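Local coordinates for protein charybdin (Charybdis maritima, PDB 2B7U) that belongs to the ribosome-inactivating protein family of plants, folding into a mixed beta sheet backed by helices, at residues R65-I73 / G82-W91. Sequence-based numbering, arbitrary orientation. Where two conformers were deposited one is given.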
ATOM      1  N   ARG A  65      -6.167 -21.780  -4.094  1.00 16.51           N
ATOM      2  CA  ARG A  65      -6.699 -23.001  -4.724  1.00 17.25           C
ATOM      3  C   ARG A  65      -6.360 -23.082  -6.223  1.00 16.45           C
ATOM      4  O   ARG A  65      -7.228 -23.327  -7.058  1.00 16.03           O
ATOM      5  CB  ARG A  65      -8.214 -23.118  -4.501  1.00 17.57           C
ATOM      6  CG  ARG A  65      -8.576 -23.297  -3.043  1.00 19.58           C
ATOM      7  CD  ARG A  65     -10.059 -23.562  -2.826  1.00 21.68           C
ATOM      8  NE  ARG A  65     -10.300 -23.845  -1.413  1.00 25.79           N
ATOM      9  CZ  ARG A  65     -11.436 -23.599  -0.757  1.00 29.33           C
ATOM     10  NH1 ARG A  65     -11.523 -23.917   0.539  1.00 31.32           N
ATOM     11  NH2 ARG A  65     -12.482 -23.049  -1.367  1.00 31.57           N
ATOM     12  N   GLY A  66      -5.093 -22.853  -6.552  1.00 15.79           N
ATOM     13  CA  GLY A  66      -4.602 -22.984  -7.926  1.00 15.31           C
ATOM     14  C   GLY A  66      -4.747 -21.744  -8.809  1.00 15.38           C
ATOM     15  O   GLY A  66      -4.310 -21.756  -9.972  1.00 16.59           O
ATOM     16  N   GLN A  67      -5.413 -20.713  -8.286  1.00 14.74           N
ATOM     17  CA  GLN A  67      -5.628 -19.448  -8.946  1.00 14.46           C
ATOM     18  C   GLN A  67      -4.564 -18.495  -8.460  1.00 16.04           C
ATOM     19  O   GLN A  67      -4.261 -18.482  -7.270  1.00 17.11           O
ATOM     20  CB  GLN A  67      -6.992 -18.919  -8.560  1.00 14.18           C
ATOM     21  CG  GLN A  67      -8.117 -19.879  -8.913  1.00 14.51           C
ATOM     22  CD  GLN A  67      -9.435 -19.447  -8.309  1.00 15.79           C
ATOM     23  OE1 GLN A  67      -9.712 -19.726  -7.133  1.00 21.83           O
ATOM     24  NE2 GLN A  67     -10.275 -18.806  -9.108  1.00 15.52           N
ATOM     25  N   VAL A  68      -4.006 -17.707  -9.362  1.00 15.85           N
ATOM     26  CA  VAL A  68      -2.860 -16.874  -8.987  1.00 16.49           C
ATOM     27  C   VAL A  68      -2.901 -15.540  -9.706  1.00 16.76           C
ATOM     28  O   VAL A  68      -3.320 -15.423 -10.859  1.00 17.22           O
ATOM     29  CB  VAL A  68      -1.493 -17.559  -9.338  0.65 17.22           C
ATOM     30  CG1 VAL A  68      -1.460 -18.967  -8.852  0.65 17.20           C
ATOM     31  CG2 VAL A  68      -1.213 -17.533 -10.813  0.65 18.42           C
ATOM     32  N   THR A  69      -2.465 -14.521  -8.994  1.00 16.22           N
ATOM     33  CA  THR A  69      -2.148 -13.274  -9.625  1.00 16.82           C
ATOM     34  C   THR A  69      -0.875 -12.741  -8.982  1.00 16.17           C
ATOM     35  O   THR A  69      -0.529 -13.110  -7.878  1.00 16.43           O
ATOM     36  CB  THR A  69      -3.306 -12.276  -9.525  1.00 17.22           C
ATOM     37  OG1 THR A  69      -3.012 -11.121 -10.326  1.00 19.11           O
ATOM     38  CG2 THR A  69      -3.583 -11.881  -8.100  1.00 17.93           C
ATOM     39  N   THR A  70      -0.164 -11.933  -9.742  1.00 15.98           N
ATOM     40  CA  THR A  70       1.005 -11.238  -9.250  1.00 15.58           C
ATOM     41  C   THR A  70       0.763  -9.756  -9.444  1.00 16.10           C
ATOM     42  O   THR A  70       0.425  -9.336 -10.545  1.00 14.94           O
ATOM     43  CB  THR A  70       2.277 -11.648  -9.992  1.00 16.64           C
ATOM     44  OG1 THR A  70       2.454 -13.072  -9.875  1.00 18.21           O
ATOM     45  CG2 THR A  70       3.481 -10.934  -9.397  1.00 17.71           C
ATOM     46  N   VAL A  71       0.972  -8.990  -8.375  1.00 14.66           N
ATOM     47  CA  VAL A  71       0.804  -7.541  -8.417  1.00 15.21           C
ATOM     48  C   VAL A  71       2.173  -6.886  -8.310  1.00 14.78           C
ATOM     49  O   VAL A  71       2.987  -7.280  -7.484  1.00 15.36           O
ATOM     50  CB  VAL A  71      -0.129  -7.049  -7.279  1.00 15.81           C
ATOM     51  CG1 VAL A  71      -0.372  -5.585  -7.406  1.00 17.36           C
ATOM     52  CG2 VAL A  71      -1.479  -7.822  -7.351  1.00 17.68           C
ATOM     53  N   ARG A  72       2.418  -5.879  -9.132  1.00 13.45           N
ATOM     54  CA  ARG A  72       3.706  -5.159  -9.109  1.00 13.87           C
ATOM     55  C   ARG A  72       3.460  -3.806  -8.455  1.00 13.32           C
ATOM     56  O   ARG A  72       2.543  -3.095  -8.820  1.00 14.14           O
ATOM     57  CB  ARG A  72       4.230  -4.960 -10.502  1.00 14.71           C
ATOM     58  CG  ARG A  72       5.637  -4.468 -10.543  1.00 16.79           C
ATOM     59  CD  ARG A  72       6.350  -4.905 -11.813  1.00 18.72           C
ATOM     60  NE  ARG A  72       6.567  -6.358 -11.882  1.00 18.86           N
ATOM     61  CZ  ARG A  72       7.063  -6.978 -12.948  1.00 20.57           C
ATOM     62  NH1 ARG A  72       7.379  -6.293 -14.043  1.00 20.45           N
ATOM     63  NH2 ARG A  72       7.234  -8.293 -12.921  1.00 22.70           N
ATOM     64  N   ILE A  73       4.262  -3.516  -7.437  1.00 12.66           N
ATOM     65  CA  ILE A  73       4.058  -2.350  -6.573  1.00 13.32           C
ATOM     66  C   ILE A  73       5.347  -1.534  -6.488  1.00 13.38           C
ATOM     67  O   ILE A  73       6.426  -2.099  -6.373  1.00 13.39           O
ATOM     68  CB  ILE A  73       3.647  -2.848  -5.169  1.00 13.67           C
ATOM     69  CG1 ILE A  73       2.348  -3.665  -5.272  1.00 14.24           C
ATOM     70  CG2 ILE A  73       3.452  -1.689  -4.204  1.00 15.03           C
ATOM     71  CD1 ILE A  73       1.925  -4.391  -4.014  1.00 15.88           C
ATOM     72  N   GLY A  82       0.575  -2.472 -11.378  1.00 13.67           N
ATOM     73  CA  GLY A  82       0.038  -3.404 -12.362  1.00 13.16           C
ATOM     74  C   GLY A  82      -0.137  -4.788 -11.800  1.00 13.07           C
ATOM     75  O   GLY A  82       0.208  -5.041 -10.665  1.00 12.95           O
ATOM     76  N   TYR A  83      -0.713  -5.664 -12.603  1.00 12.84           N
ATOM     77  CA  TYR A  83      -0.896  -7.051 -12.189  1.00 12.42           C
ATOM     78  C   TYR A  83      -0.911  -7.961 -13.413  1.00 13.00           C
ATOM     79  O   TYR A  83      -1.134  -7.519 -14.550  1.00 13.59           O
ATOM     80  CB  TYR A  83      -2.153  -7.219 -11.344  1.00 13.23           C
ATOM     81  CG  TYR A  83      -3.406  -7.201 -12.168  1.00 12.36           C
ATOM     82  CD1 TYR A  83      -3.992  -8.376 -12.627  1.00 14.14           C
ATOM     83  CD2 TYR A  83      -4.016  -5.991 -12.507  1.00 13.64           C
ATOM     84  CE1 TYR A  83      -5.134  -8.342 -13.428  1.00 15.21           C
ATOM     85  CE2 TYR A  83      -5.166  -5.954 -13.302  1.00 14.67           C
ATOM     86  CZ  TYR A  83      -5.724  -7.135 -13.735  1.00 14.53           C
ATOM     87  OH  TYR A  83      -6.854  -7.108 -14.526  1.00 16.09           O
ATOM     88  N   GLN A  84      -0.660  -9.237 -13.151  1.00 13.88           N
ATOM     89  CA  GLN A  84      -0.573 -10.232 -14.210  1.00 14.72           C
ATOM     90  C   GLN A  84      -1.745 -11.207 -14.180  1.00 14.90           C
ATOM     91  O   GLN A  84      -2.037 -11.793 -13.140  1.00 15.61           O
ATOM     92  CB  GLN A  84       0.706 -11.035 -14.056  1.00 14.89           C
ATOM     93  CG  GLN A  84       0.999 -11.891 -15.272  1.00 15.95           C
ATOM     94  CD  GLN A  84       2.313 -12.617 -15.211  1.00 15.70           C
ATOM     95  OE1 GLN A  84       3.002 -12.750 -16.239  1.00 20.87           O
ATOM     96  NE2 GLN A  84       2.657 -13.123 -14.049  1.00 15.77           N
ATOM     97  N   MET A  85      -2.358 -11.419 -15.343  1.00 15.54           N
ATOM     98  CA  MET A  85      -3.386 -12.458 -15.503  1.00 16.29           C
ATOM     99  C   MET A  85      -2.737 -13.832 -15.629  1.00 17.11           C
ATOM    100  O   MET A  85      -1.595 -13.943 -16.072  1.00 17.73           O
ATOM    101  CB  MET A  85      -4.240 -12.171 -16.722  1.00 17.15           C
ATOM    102  CG  MET A  85      -5.109 -10.937 -16.550  1.00 16.46           C
ATOM    103  SD  MET A  85      -6.138 -10.534 -17.955  1.00 20.04           S
ATOM    104  CE  MET A  85      -7.446 -11.760 -17.861  1.00 18.83           C
ATOM    105  N   GLN A  86      -3.480 -14.878 -15.250  1.00 16.90           N
ATOM    106  CA  GLN A  86      -2.936 -16.231 -15.136  1.00 18.09           C
ATOM    107  C   GLN A  86      -2.803 -16.976 -16.459  1.00 19.57           C
ATOM    108  O   GLN A  86      -1.825 -17.695 -16.654  1.00 21.72           O
ATOM    109  CB  GLN A  86      -3.787 -17.069 -14.180  1.00 17.84           C
ATOM    110  CG  GLN A  86      -3.252 -18.461 -13.907  1.00 17.07           C
ATOM    111  CD  GLN A  86      -3.854 -19.085 -12.673  1.00 17.04           C
ATOM    112  OE1 GLN A  86      -4.668 -18.474 -11.991  1.00 14.84           O
ATOM    113  NE2 GLN A  86      -3.479 -20.316 -12.394  1.00 19.59           N
ATOM    114  N   GLY A  87      -3.771 -16.815 -17.351  1.00 21.24           N
ATOM    115  CA  GLY A  87      -3.858 -17.628 -18.565  1.00 23.67           C
ATOM    116  C   GLY A  87      -2.655 -17.460 -19.467  1.00 25.12           C
ATOM    117  O   GLY A  87      -1.901 -18.412 -19.709  1.00 27.93           O
ATOM    118  N   ALA A  88      -2.491 -16.257 -19.990  1.00 26.36           N
ATOM    119  CA  ALA A  88      -1.410 -15.964 -20.922  1.00 26.46           C
ATOM    120  C   ALA A  88      -0.235 -15.237 -20.248  1.00 26.46           C
ATOM    121  O   ALA A  88       0.835 -15.115 -20.847  1.00 26.77           O
ATOM    122  CB  ALA A  88      -1.941 -15.160 -22.071  1.00 27.13           C
ATOM    123  N   GLY A  89      -0.418 -14.762 -19.011  1.00 25.45           N
ATOM    124  CA  GLY A  89       0.618 -13.974 -18.326  1.00 24.55           C
ATOM    125  C   GLY A  89       0.625 -12.517 -18.773  1.00 23.44           C
ATOM    126  O   GLY A  89       1.645 -11.845 -18.673  1.00 23.58           O
ATOM    127  N   LYS A  90      -0.519 -12.042 -19.262  1.00 22.42           N
ATOM    128  CA  LYS A  90      -0.683 -10.678 -19.748  1.00 21.99           C
ATOM    129  C   LYS A  90      -0.603  -9.725 -18.563  1.00 20.43           C
ATOM    130  O   LYS A  90      -1.252  -9.961 -17.556  1.00 20.16           O
ATOM    131  CB  LYS A  90      -2.034 -10.519 -20.428  1.00 22.30           C
ATOM    132  CG  LYS A  90      -2.425  -9.107 -20.791  1.00 23.51           C
ATOM    133  CD  LYS A  90      -3.823  -9.082 -21.363  1.00 25.30           C
ATOM    134  CE  LYS A  90      -4.156  -7.769 -22.011  1.00 29.07           C
ATOM    135  NZ  LYS A  90      -4.813  -6.858 -21.060  1.00 33.31           N
ATOM    136  N   TRP A  91       0.206  -8.674 -18.702  1.00 19.06           N
ATOM    137  CA  TRP A  91       0.321  -7.606 -17.707  1.00 18.25           C
ATOM    138  C   TRP A  91      -0.615  -6.455 -18.019  1.00 18.06           C
ATOM    139  O   TRP A  91      -0.694  -6.008 -19.169  1.00 18.18           O
ATOM    140  CB  TRP A  91       1.752  -7.078 -17.652  1.00 18.46           C
ATOM    141  CG  TRP A  91       2.643  -7.973 -16.893  1.00 16.66           C
ATOM    142  CD1 TRP A  91       3.476  -8.921 -17.395  1.00 18.34           C
ATOM    143  CD2 TRP A  91       2.804  -8.013 -15.467  1.00 17.06           C
ATOM    144  NE1 TRP A  91       4.147  -9.547 -16.377  1.00 18.46           N
ATOM    145  CE2 TRP A  91       3.753  -9.017 -15.181  1.00 18.07           C
ATOM    146  CE3 TRP A  91       2.243  -7.302 -14.403  1.00 18.01           C
ATOM    147  CZ2 TRP A  91       4.159  -9.316 -13.862  1.00 17.33           C
ATOM    148  CZ3 TRP A  91       2.631  -7.616 -13.105  1.00 17.87           C
ATOM    149  CH2 TRP A  91       3.577  -8.620 -12.847  1.00 18.38           C
TER
HETATM  150  O   HOH W   1      -1.285 -14.591 -12.795  1.00 20.84           O
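Gln86 reaches across to the backbone at Gly66 and Val68, at the splayed end of an antiparallel beta hairpin formed by strands 67-74 and 80-84 in the mixed sheet of the ribosome-inactivating protein fold. Its side chain can be followed outward. CB lies beside Val68 O, and CG, anti to the backbone N (chi1 -176°), starts an extended chain that crosses Val68 at about a right angle, so that CG and CD pack on Val68 CG2. At the tip, Gln86 OE1 accepts a 2.8 Å hydrogen bond from Val68 N, which stands above the plane of the amide carbonyl. NE2 meanwhile donates a nearly straight bond (171°) to Gly66 O, lying in the plane of the amide. Both ends of the amide are thus engaged, which fixes its rotation and links the two sides of the hairpin where backbone-to-backbone hydrogen bonds have given out.

Further along, a water bridges the gap by donating to both Val68 O and Gln84 O. Gln84 O also accepts a hydrogen bond from Thr69 OG1 at 3.1 Å. Direct backbone bonding begins with Gln84 N donating to Thr70 O. Val71 and Tyr83 follow as a non-hydrogen-bonded pair whose CA atoms are 4.2 Å apart; on their face of the sheet Thr69 and Tyr83 both pack against Leu145 of helix 135-147. Arg72 N donates to Gly82 O at 2.8 Å, and Gly82 N returns a longer bond to Arg72 O.

On the other face, Trp91 lies between Gln84 CB, over the centre of one ring face, and Arg72, in an off-centre cation-pi contact over the opposite face. The guanidinium, also salt-bridged to Asp59 on strand 56-64, is inclined by 42° to the indole, with Arg72 NH2 3.4 Å from Trp91 CZ2.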